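Local coordinates for protein MGS-M4 (Unidentified, PDB 4Q3M) that probably reduces carbonyl compounds with a nicotinamide cofactor, as an aldo-keto reductase with a TIM-barrel fold whose natural substrate is unknown, at residues Q166-H171 and W219-I225; N198-I204 and S255-V259. All blocks are in the same frame, centred on the assembly; numbering follows the deposited sequence.

Contact 1 (Q166-H171 and W219-I225); sequences QNHFLH and WLIEREI
Segment 166-171 is the turn that starts a helix: Q166 belongs to the loop before it, N167 stands at the N-cap with positive phi (53/48), and H168-H171 form the first turn. Segment 219-225 is a helix ending in a Schellman motif, with E224 (55/40) as its C-prime residue, I225 N bonded to L220 O (3.0 Å) and E224 N to I221 O (3.0 Å). CA atoms pair at Q166-L220 (9.1 Å) and H171-I225 (8.8 Å), so side chains bridge the gap. With chi1 m, chi2 t and chi3 p, R223 reaches across: R223 NH1 (2.9 Å) and R223 NH2 (3.2 Å) donate to Q166 O, the guanidinium lies flat on the H168 ring (centres 4.0 Å, planes 17°), and R223 NH2 gives H171 ND1 a weak hydrogen bond (3.1 Å). H168 NE2 donates a hydrogen bond to Q166 OE1 (2.6 Å). I225 CD1 sits over the H171 ring, 3.9 Å from its centroid (CH-pi); one water joins H171 NE2 (2.8 Å) to E224 O (3.0 Å). Q166 CD meets W219 CZ2 at 3.4 Å. An arginine past a Schellman-capped end joins two outer helices of the TIM barrel; I225 and L170 pack on strand 180-184, W219 on helix 250-257.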
ATOM      1  N   GLN A 166      -8.260  -5.759   5.518  1.00 42.37           N
ATOM      2  CA  GLN A 166      -8.946  -5.422   6.762  1.00 43.28           C
ATOM      3  C   GLN A 166      -8.301  -4.276   7.545  1.00 38.30           C
ATOM      4  O   GLN A 166      -8.945  -3.677   8.407  1.00 38.49           O
ATOM      5  CB  GLN A 166      -9.046  -6.668   7.643  1.00 47.22           C
ATOM      6  CG  GLN A 166      -9.713  -7.845   6.941  1.00 48.79           C
ATOM      7  CD  GLN A 166     -10.046  -8.983   7.882  1.00 54.72           C
ATOM      8  OE1 GLN A 166      -9.781  -8.911   9.081  1.00 60.22           O
ATOM      9  NE2 GLN A 166     -10.637 -10.043   7.342  1.00 57.19           N
ATOM     10  N   ASN A 167      -7.037  -3.982   7.246  1.00 33.33           N
ATOM     11  CA  ASN A 167      -6.342  -2.822   7.812  1.00 31.64           C
ATOM     12  C   ASN A 167      -6.374  -2.736   9.338  1.00 36.45           C
ATOM     13  O   ASN A 167      -6.666  -1.677   9.893  1.00 39.16           O
ATOM     14  CB  ASN A 167      -6.930  -1.530   7.236  1.00 29.64           C
ATOM     15  CG  ASN A 167      -6.849  -1.474   5.725  1.00 33.09           C
ATOM     16  OD1 ASN A 167      -5.927  -2.022   5.120  1.00 34.57           O
ATOM     17  ND2 ASN A 167      -7.817  -0.807   5.105  1.00 25.30           N
ATOM     18  N   HIS A 168      -6.071  -3.841  10.013  1.00 36.86           N
ATOM     19  CA  HIS A 168      -6.097  -3.869  11.473  1.00 40.33           C
ATOM     20  C   HIS A 168      -5.016  -2.984  12.089  1.00 38.79           C
ATOM     21  O   HIS A 168      -5.210  -2.408  13.160  1.00 40.89           O
ATOM     22  CB  HIS A 168      -5.948  -5.304  11.983  1.00 39.81           C
ATOM     23  CG  HIS A 168      -7.158  -6.152  11.751  1.00 43.14           C
ATOM     24  ND1 HIS A 168      -8.171  -6.273  12.679  1.00 47.06           N
ATOM     25  CD2 HIS A 168      -7.523  -6.917  10.696  1.00 42.90           C
ATOM     26  CE1 HIS A 168      -9.105  -7.078  12.206  1.00 46.43           C
ATOM     27  NE2 HIS A 168      -8.737  -7.482  11.003  1.00 45.13           N
ATOM     28  N   PHE A 169      -3.878  -2.882  11.409  1.00 33.26           N
ATOM     29  CA  PHE A 169      -2.772  -2.061  11.886  1.00 33.30           C
ATOM     30  C   PHE A 169      -3.137  -0.581  11.832  1.00 34.42           C
ATOM     31  O   PHE A 169      -2.993   0.142  12.818  1.00 38.96           O
ATOM     32  CB  PHE A 169      -1.511  -2.327  11.061  1.00 34.40           C
ATOM     33  CG  PHE A 169      -0.286  -1.627  11.579  1.00 36.40           C
ATOM     34  CD1 PHE A 169       0.530  -2.238  12.515  1.00 33.72           C
ATOM     35  CD2 PHE A 169       0.053  -0.362  11.126  1.00 33.66           C
ATOM     36  CE1 PHE A 169       1.659  -1.600  12.995  1.00 40.72           C
ATOM     37  CE2 PHE A 169       1.179   0.282  11.603  1.00 35.09           C
ATOM     38  CZ  PHE A 169       1.984  -0.338  12.537  1.00 34.96           C
ATOM     39  N   LEU A 170      -3.608  -0.141  10.669  1.00 30.69           N
ATOM     40  CA  LEU A 170      -4.016   1.244  10.471  1.00 29.13           C
ATOM     41  C   LEU A 170      -5.185   1.602  11.382  1.00 35.90           C
ATOM     42  O   LEU A 170      -5.244   2.704  11.930  1.00 36.84           O
ATOM     43  CB  LEU A 170      -4.392   1.485   9.008  1.00 28.31           C
ATOM     44  CG  LEU A 170      -4.882   2.885   8.634  1.00 34.47           C
ATOM     45  CD1 LEU A 170      -3.806   3.924   8.915  1.00 39.33           C
ATOM     46  CD2 LEU A 170      -5.310   2.931   7.176  1.00 31.90           C
ATOM     47  N   HIS A 171      -6.108   0.659  11.541  1.00 37.75           N
ATOM     48  CA  HIS A 171      -7.270   0.843  12.403  1.00 37.00           C
ATOM     49  C   HIS A 171      -6.846   1.077  13.848  1.00 41.15           C
ATOM     50  O   HIS A 171      -7.336   1.996  14.507  1.00 45.74           O
ATOM     51  CB  HIS A 171      -8.196  -0.372  12.321  1.00 34.69           C
ATOM     52  CG  HIS A 171      -9.497  -0.191  13.038  1.00 36.39           C
ATOM     53  ND1 HIS A 171     -10.264  -1.254  13.466  1.00 38.35           N
ATOM     54  CD2 HIS A 171     -10.171   0.927  13.397  1.00 35.14           C
ATOM     55  CE1 HIS A 171     -11.352  -0.799  14.060  1.00 38.16           C
ATOM     56  NE2 HIS A 171     -11.320   0.521  14.032  1.00 38.55           N
ATOM     57  N   TRP A 219     -19.922  -6.578   9.456  1.00 49.88           N
ATOM     58  CA  TRP A 219     -18.605  -6.870  10.007  1.00 47.73           C
ATOM     59  C   TRP A 219     -17.836  -5.584  10.301  1.00 45.71           C
ATOM     60  O   TRP A 219     -17.151  -5.477  11.318  1.00 46.24           O
ATOM     61  CB  TRP A 219     -17.823  -7.763   9.044  1.00 45.99           C
ATOM     62  CG  TRP A 219     -16.365  -7.869   9.349  1.00 41.56           C
ATOM     63  CD1 TRP A 219     -15.790  -8.553  10.378  1.00 45.20           C
ATOM     64  CD2 TRP A 219     -15.291  -7.287   8.604  1.00 39.05           C
ATOM     65  NE1 TRP A 219     -14.423  -8.425  10.326  1.00 46.27           N
ATOM     66  CE2 TRP A 219     -14.092  -7.653   9.244  1.00 40.60           C
ATOM     67  CE3 TRP A 219     -15.229  -6.488   7.458  1.00 36.04           C
ATOM     68  CZ2 TRP A 219     -12.845  -7.247   8.779  1.00 39.34           C
ATOM     69  CZ3 TRP A 219     -13.990  -6.086   6.997  1.00 38.60           C
ATOM     70  CH2 TRP A 219     -12.815  -6.466   7.656  1.00 39.93           C
ATOM     71  N   LEU A 220     -17.966  -4.606   9.410  1.00 41.96           N
ATOM     72  CA  LEU A 220     -17.370  -3.294   9.623  1.00 42.84           C
ATOM     73  C   LEU A 220     -18.075  -2.558  10.759  1.00 41.52           C
ATOM     74  O   LEU A 220     -17.434  -1.874  11.559  1.00 40.26           O
ATOM     75  CB  LEU A 220     -17.421  -2.464   8.340  1.00 44.91           C
ATOM     76  CG  LEU A 220     -16.489  -2.923   7.216  1.00 47.27           C
ATOM     77  CD1 LEU A 220     -16.795  -2.177   5.932  1.00 47.70           C
ATOM     78  CD2 LEU A 220     -15.035  -2.726   7.617  1.00 46.79           C
ATOM     79  N   ILE A 221     -19.396  -2.702  10.819  1.00 42.13           N
ATOM     80  CA  ILE A 221     -20.189  -2.125  11.899  1.00 40.22           C
ATOM     81  C   ILE A 221     -19.729  -2.659  13.250  1.00 39.48           C
ATOM     82  O   ILE A 221     -19.589  -1.904  14.215  1.00 39.87           O
ATOM     83  CB  ILE A 221     -21.692  -2.430  11.732  1.00 44.12           C
ATOM     84  CG1 ILE A 221     -22.204  -1.925  10.383  1.00 44.25           C
ATOM     85  CG2 ILE A 221     -22.489  -1.818  12.867  1.00 41.97           C
ATOM     86  CD1 ILE A 221     -22.175  -0.432  10.250  1.00 45.69           C
ATOM     87  N   GLU A 222     -19.487  -3.965  13.307  1.00 37.26           N
ATOM     88  CA  GLU A 222     -19.043  -4.618  14.533  1.00 41.34           C
ATOM     89  C   GLU A 222     -17.683  -4.089  14.983  1.00 44.61           C
ATOM     90  O   GLU A 222     -17.392  -4.039  16.178  1.00 45.12           O
ATOM     91  CB  GLU A 222     -18.976  -6.137  14.340  1.00 43.22           C
ATOM     92  CG  GLU A 222     -20.312  -6.799  14.016  1.00 41.97           C
ATOM     93  CD  GLU A 222     -21.254  -6.865  15.206  1.00 48.58           C
ATOM     94  OE1 GLU A 222     -20.838  -6.503  16.327  1.00 51.83           O
ATOM     95  OE2 GLU A 222     -22.417  -7.284  15.019  1.00 47.17           O
ATOM     96  N   ARG A 223     -16.857  -3.690  14.019  1.00 44.25           N
ATOM     97  CA  ARG A 223     -15.531  -3.158  14.315  1.00 42.68           C
ATOM     98  C   ARG A 223     -15.565  -1.658  14.589  1.00 41.37           C
ATOM     99  O   ARG A 223     -14.518  -1.008  14.629  1.00 40.47           O
ATOM    100  CB  ARG A 223     -14.568  -3.443  13.161  1.00 42.58           C
ATOM    101  CG  ARG A 223     -14.264  -4.912  12.933  1.00 46.50           C
ATOM    102  CD  ARG A 223     -13.297  -5.081  11.771  1.00 45.74           C
ATOM    103  NE  ARG A 223     -12.023  -4.414  12.026  1.00 42.97           N
ATOM    104  CZ  ARG A 223     -11.127  -4.128  11.085  1.00 43.29           C
ATOM    105  NH1 ARG A 223     -11.368  -4.444   9.821  1.00 44.11           N
ATOM    106  NH2 ARG A 223      -9.994  -3.519  11.409  1.00 38.16           N
ATOM    107  N   GLU A 224     -16.769  -1.120  14.774  1.00 49.40           N
ATOM    108  CA  GLU A 224     -16.973   0.309  15.015  1.00 50.42           C
ATOM    109  C   GLU A 224     -16.348   1.165  13.914  1.00 47.99           C
ATOM    110  O   GLU A 224     -15.760   2.212  14.184  1.00 42.47           O
ATOM    111  CB  GLU A 224     -16.411   0.708  16.382  1.00 52.69           C
ATOM    112  CG  GLU A 224     -17.117   0.044  17.554  1.00 58.08           C
ATOM    113  CD  GLU A 224     -16.564   0.479  18.898  1.00 63.76           C
ATOM    114  OE1 GLU A 224     -15.414   0.964  18.941  1.00 66.35           O
ATOM    115  OE2 GLU A 224     -17.282   0.338  19.910  1.00 66.67           O
ATOM    116  N   ILE A 225     -16.481   0.704  12.674  1.00 42.70           N
ATOM    117  CA  ILE A 225     -15.963   1.427  11.519  1.00 43.32           C
ATOM    118  C   ILE A 225     -17.102   1.983  10.670  1.00 48.10           C
ATOM    119  O   ILE A 225     -18.038   1.260  10.325  1.00 44.72           O
ATOM    120  CB  ILE A 225     -15.070   0.524  10.641  1.00 40.69           C
ATOM    121  CG1 ILE A 225     -13.812   0.108  11.406  1.00 41.38           C
ATOM    122  CG2 ILE A 225     -14.696   1.230   9.345  1.00 33.42           C
ATOM    123  CD1 ILE A 225     -12.866  -0.758  10.598  1.00 38.58           C
TER
HETATM  124  O   HOH W   1     -13.042   2.310  15.385  1.00 29.79           O

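Contact 2 (N198-I204 and S255-V259); sequences NETMAKI and SIRSV
Two helix ends can pack through a few side chains without a single hydrogen bond between them, and helix 199-207 meeting the end of helix 250-257, at the periphery of the TIM barrel about 23 Å from the chain's centre, illustrates this. N198 (-65/119) is the N-cap of the first helix: with chi1 trans, its OD1 accepts from M201 N at 2.6 Å, while A202 N to N198 O (2.8 Å) begins the helical ladder. Segment 255-259 carries the end of helix 250-257 and reaches V259 (-81/6), where V259 N bonds I256 O at 3.3 Å. The backbones come closest at T200 and I256, CA to CA 7.0 Å.

T200, its CB directed at the partner segment, adopts chi1 m. T200 CG2 lies 3.3 Å from S255 OG, and T200 CB lies 3.6 Å from V259 CG1. S255 takes chi1 t; S255 OG is also 4.5 Å from CG2 of I204, whose chi1 is p (84°) and chi2 between wells (92°). M201 leaves its helix sideways, but chi1 and chi2 m with chi3 at 106° bring M201 CE to I256 CG1 (3.5 Å) and V259 CG2 (4.0 Å). I256 is m,t, and V259, chi1 m, offers CB to N198 ND2 at 4.0 Å. Behind this patch M201, I256 and V259 touch V163, while M201 and I204 reach helix 212-222. The union is therefore mostly apolar: the M201 CE methyl, T200, V259 and I256 meet, S255 OG rests against a methyl, and N198 OD1 caps its own helix.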
ATOM      1  N   ASN A 198     -16.685 -15.676  -2.182  1.00 52.39           N
ATOM      2  CA  ASN A 198     -16.010 -16.108  -0.963  1.00 52.60           C
ATOM      3  C   ASN A 198     -16.818 -17.147  -0.197  1.00 55.15           C
ATOM      4  O   ASN A 198     -17.943 -16.883   0.225  1.00 55.03           O
ATOM      5  CB  ASN A 198     -15.721 -14.907  -0.060  1.00 53.09           C
ATOM      6  CG  ASN A 198     -14.863 -15.273   1.134  1.00 51.86           C
ATOM      7  OD1 ASN A 198     -15.374 -15.679   2.178  1.00 53.39           O
ATOM      8  ND2 ASN A 198     -13.552 -15.133   0.986  1.00 48.74           N
ATOM      9  N   GLU A 199     -16.233 -18.328  -0.025  1.00 58.05           N
ATOM     10  CA  GLU A 199     -16.895 -19.432   0.660  1.00 62.20           C
ATOM     11  C   GLU A 199     -17.251 -19.099   2.104  1.00 61.84           C
ATOM     12  O   GLU A 199     -18.346 -19.417   2.573  1.00 55.29           O
ATOM     13  CB  GLU A 199     -16.012 -20.675   0.639  1.00 70.92           C
ATOM     14  CG  GLU A 199     -16.598 -21.826   1.426  1.00 79.69           C
ATOM     15  CD  GLU A 199     -15.617 -22.956   1.612  1.00 86.14           C
ATOM     16  OE1 GLU A 199     -14.398 -22.689   1.634  1.00 86.51           O
ATOM     17  OE2 GLU A 199     -16.063 -24.118   1.719  1.00 90.08           O
ATOM     18  N   THR A 200     -16.314 -18.474   2.808  1.00 58.97           N
ATOM     19  CA  THR A 200     -16.520 -18.118   4.206  1.00 56.33           C
ATOM     20  C   THR A 200     -17.637 -17.089   4.339  1.00 55.67           C
ATOM     21  O   THR A 200     -18.520 -17.231   5.183  1.00 57.90           O
ATOM     22  CB  THR A 200     -15.233 -17.570   4.844  1.00 53.96           C
ATOM     23  OG1 THR A 200     -14.184 -18.539   4.717  1.00 55.06           O
ATOM     24  CG2 THR A 200     -15.455 -17.261   6.315  1.00 53.49           C
ATOM     25  N   MET A 201     -17.598 -16.060   3.498  1.00 54.31           N
ATOM     26  CA  MET A 201     -18.643 -15.041   3.487  1.00 53.94           C
ATOM     27  C   MET A 201     -19.994 -15.643   3.117  1.00 58.61           C
ATOM     28  O   MET A 201     -21.030 -15.246   3.653  1.00 57.68           O
ATOM     29  CB  MET A 201     -18.293 -13.915   2.511  1.00 44.47           C
ATOM     30  CG  MET A 201     -17.105 -13.061   2.922  1.00 45.18           C
ATOM     31  SD  MET A 201     -17.321 -12.247   4.516  1.00 48.21           S
ATOM     32  CE  MET A 201     -16.230 -13.241   5.527  1.00 97.33           C
ATOM     33  N   ALA A 202     -19.975 -16.601   2.196  1.00 63.84           N
ATOM     34  CA  ALA A 202     -21.200 -17.235   1.722  1.00 67.02           C
ATOM     35  C   ALA A 202     -21.816 -18.121   2.798  1.00 70.54           C
ATOM     36  O   ALA A 202     -23.038 -18.207   2.916  1.00 69.19           O
ATOM     37  CB  ALA A 202     -20.927 -18.044   0.463  1.00 68.32           C
ATOM     38  N   LYS A 203     -20.965 -18.778   3.580  1.00 74.75           N
ATOM     39  CA  LYS A 203     -21.434 -19.675   4.626  1.00 79.70           C
ATOM     40  C   LYS A 203     -22.118 -18.887   5.737  1.00 78.27           C
ATOM     41  O   LYS A 203     -23.275 -19.139   6.052  1.00 77.44           O
ATOM     42  CB  LYS A 203     -20.279 -20.504   5.201  1.00 86.08           C
ATOM     43  CG  LYS A 203     -20.414 -20.829   6.690  1.00 93.23           C
ATOM     44  CD  LYS A 203     -19.070 -20.810   7.403  1.00 96.70           C
ATOM     45  CE  LYS A 203     -19.229 -21.077   8.896  1.00 98.65           C
ATOM     46  NZ  LYS A 203     -19.855 -19.930   9.614  1.00 95.54           N
ATOM     47  N   ILE A 204     -21.414 -17.914   6.313  1.00 79.22           N
ATOM     48  CA  ILE A 204     -21.919 -17.233   7.499  1.00 78.32           C
ATOM     49  C   ILE A 204     -23.175 -16.430   7.151  1.00 73.78           C
ATOM     50  O   ILE A 204     -23.939 -16.041   8.035  1.00 73.80           O
ATOM     51  CB  ILE A 204     -20.812 -16.337   8.144  1.00 74.52           C
ATOM     52  CG1 ILE A 204     -20.694 -14.958   7.489  1.00 76.18           C
ATOM     53  CG2 ILE A 204     -19.472 -17.056   8.164  1.00 74.38           C
ATOM     54  CD1 ILE A 204     -21.545 -13.904   8.164  1.00 75.34           C
ATOM     55  N   SER A 255     -13.896 -15.916  11.984  1.00 60.17           N
ATOM     56  CA  SER A 255     -13.996 -16.597  10.698  1.00 57.94           C
ATOM     57  C   SER A 255     -13.815 -15.601   9.556  1.00 54.53           C
ATOM     58  O   SER A 255     -13.237 -15.926   8.519  1.00 54.19           O
ATOM     59  CB  SER A 255     -15.340 -17.316  10.571  1.00 59.96           C
ATOM     60  OG  SER A 255     -15.349 -18.190   9.457  1.00 61.19           O
ATOM     61  N   ILE A 256     -14.315 -14.386   9.757  1.00 53.39           N
ATOM     62  CA  ILE A 256     -14.153 -13.310   8.785  1.00 46.97           C
ATOM     63  C   ILE A 256     -12.714 -12.797   8.807  1.00 45.11           C
ATOM     64  O   ILE A 256     -12.197 -12.315   7.801  1.00 42.86           O
ATOM     65  CB  ILE A 256     -15.136 -12.145   9.064  1.00 44.44           C
ATOM     66  CG1 ILE A 256     -16.583 -12.641   9.007  1.00 44.32           C
ATOM     67  CG2 ILE A 256     -14.934 -11.003   8.077  1.00 40.99           C
ATOM     68  CD1 ILE A 256     -17.613 -11.542   9.150  1.00 47.29           C
ATOM     69  N   ARG A 257     -12.065 -12.919   9.960  1.00 48.94           N
ATOM     70  CA  ARG A 257     -10.694 -12.449  10.126  1.00 49.20           C
ATOM     71  C   ARG A 257      -9.723 -13.147   9.172  1.00 48.13           C
ATOM     72  O   ARG A 257      -8.785 -12.530   8.665  1.00 46.16           O
ATOM     73  CB  ARG A 257     -10.239 -12.655  11.574  1.00 43.94           C
ATOM     74  CG  ARG A 257      -8.808 -12.222  11.846  1.00 44.36           C
ATOM     75  CD  ARG A 257      -8.614 -10.746  11.548  1.00 48.36           C
ATOM     76  NE  ARG A 257      -7.223 -10.334  11.692  1.00 45.83           N
ATOM     77  CZ  ARG A 257      -6.330 -10.355  10.708  1.00 44.42           C
ATOM     78  NH1 ARG A 257      -6.683 -10.770   9.499  1.00 44.77           N
ATOM     79  NH2 ARG A 257      -5.084  -9.961  10.931  1.00 45.40           N
ATOM     80  N   SER A 258      -9.962 -14.430   8.921  1.00 52.52           N
ATOM     81  CA  SER A 258      -9.043 -15.243   8.130  1.00 57.32           C
ATOM     82  C   SER A 258      -9.108 -14.953   6.633  1.00 55.48           C
ATOM     83  O   SER A 258      -8.179 -15.283   5.895  1.00 55.53           O
ATOM     84  CB  SER A 258      -9.317 -16.730   8.372  1.00 66.69           C
ATOM     85  OG  SER A 258      -9.016 -17.095   9.707  1.00 75.99           O
ATOM     86  N   VAL A 259     -10.196 -14.337   6.180  1.00 55.01           N
ATOM     87  CA  VAL A 259     -10.379 -14.103   4.750  1.00 54.58           C
ATOM     88  C   VAL A 259      -9.611 -12.867   4.280  1.00 51.99           C
ATOM     89  O   VAL A 259      -9.723 -12.457   3.123  1.00 54.23           O
ATOM     90  CB  VAL A 259     -11.875 -13.963   4.386  1.00 54.66           C
ATOM     91  CG1 VAL A 259     -12.685 -15.028   5.100  1.00 57.20           C
ATOM     92  CG2 VAL A 259     -12.396 -12.588   4.741  1.00 53.60           C
TER

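Contacts 1 and 2 lie with centres about 16 Å apart, on the same side of the chain's centre, and their segments alternate in sequence: 166-171, 198-204, 219-225, 255-259. Contact 1 is the deeper, about 13 Å from the chain's centre against about 23 Å for contact 2. They meet directly: Q166 NE2 probably donates a hydrogen bond to I256 O at 2.8 Å, and W219 NE1 packs on I256 CG2 at 3.5 Å. Helix 199-207 serves contact 2 and the next helix, 212-222, contact 1; helix 250-257 gives contact 2 its second segment and touches contact 1 through I256 and R257. Here the alternating segments link helices 168-176, 199-207, 212-222 and 250-257 on one side of the barrel.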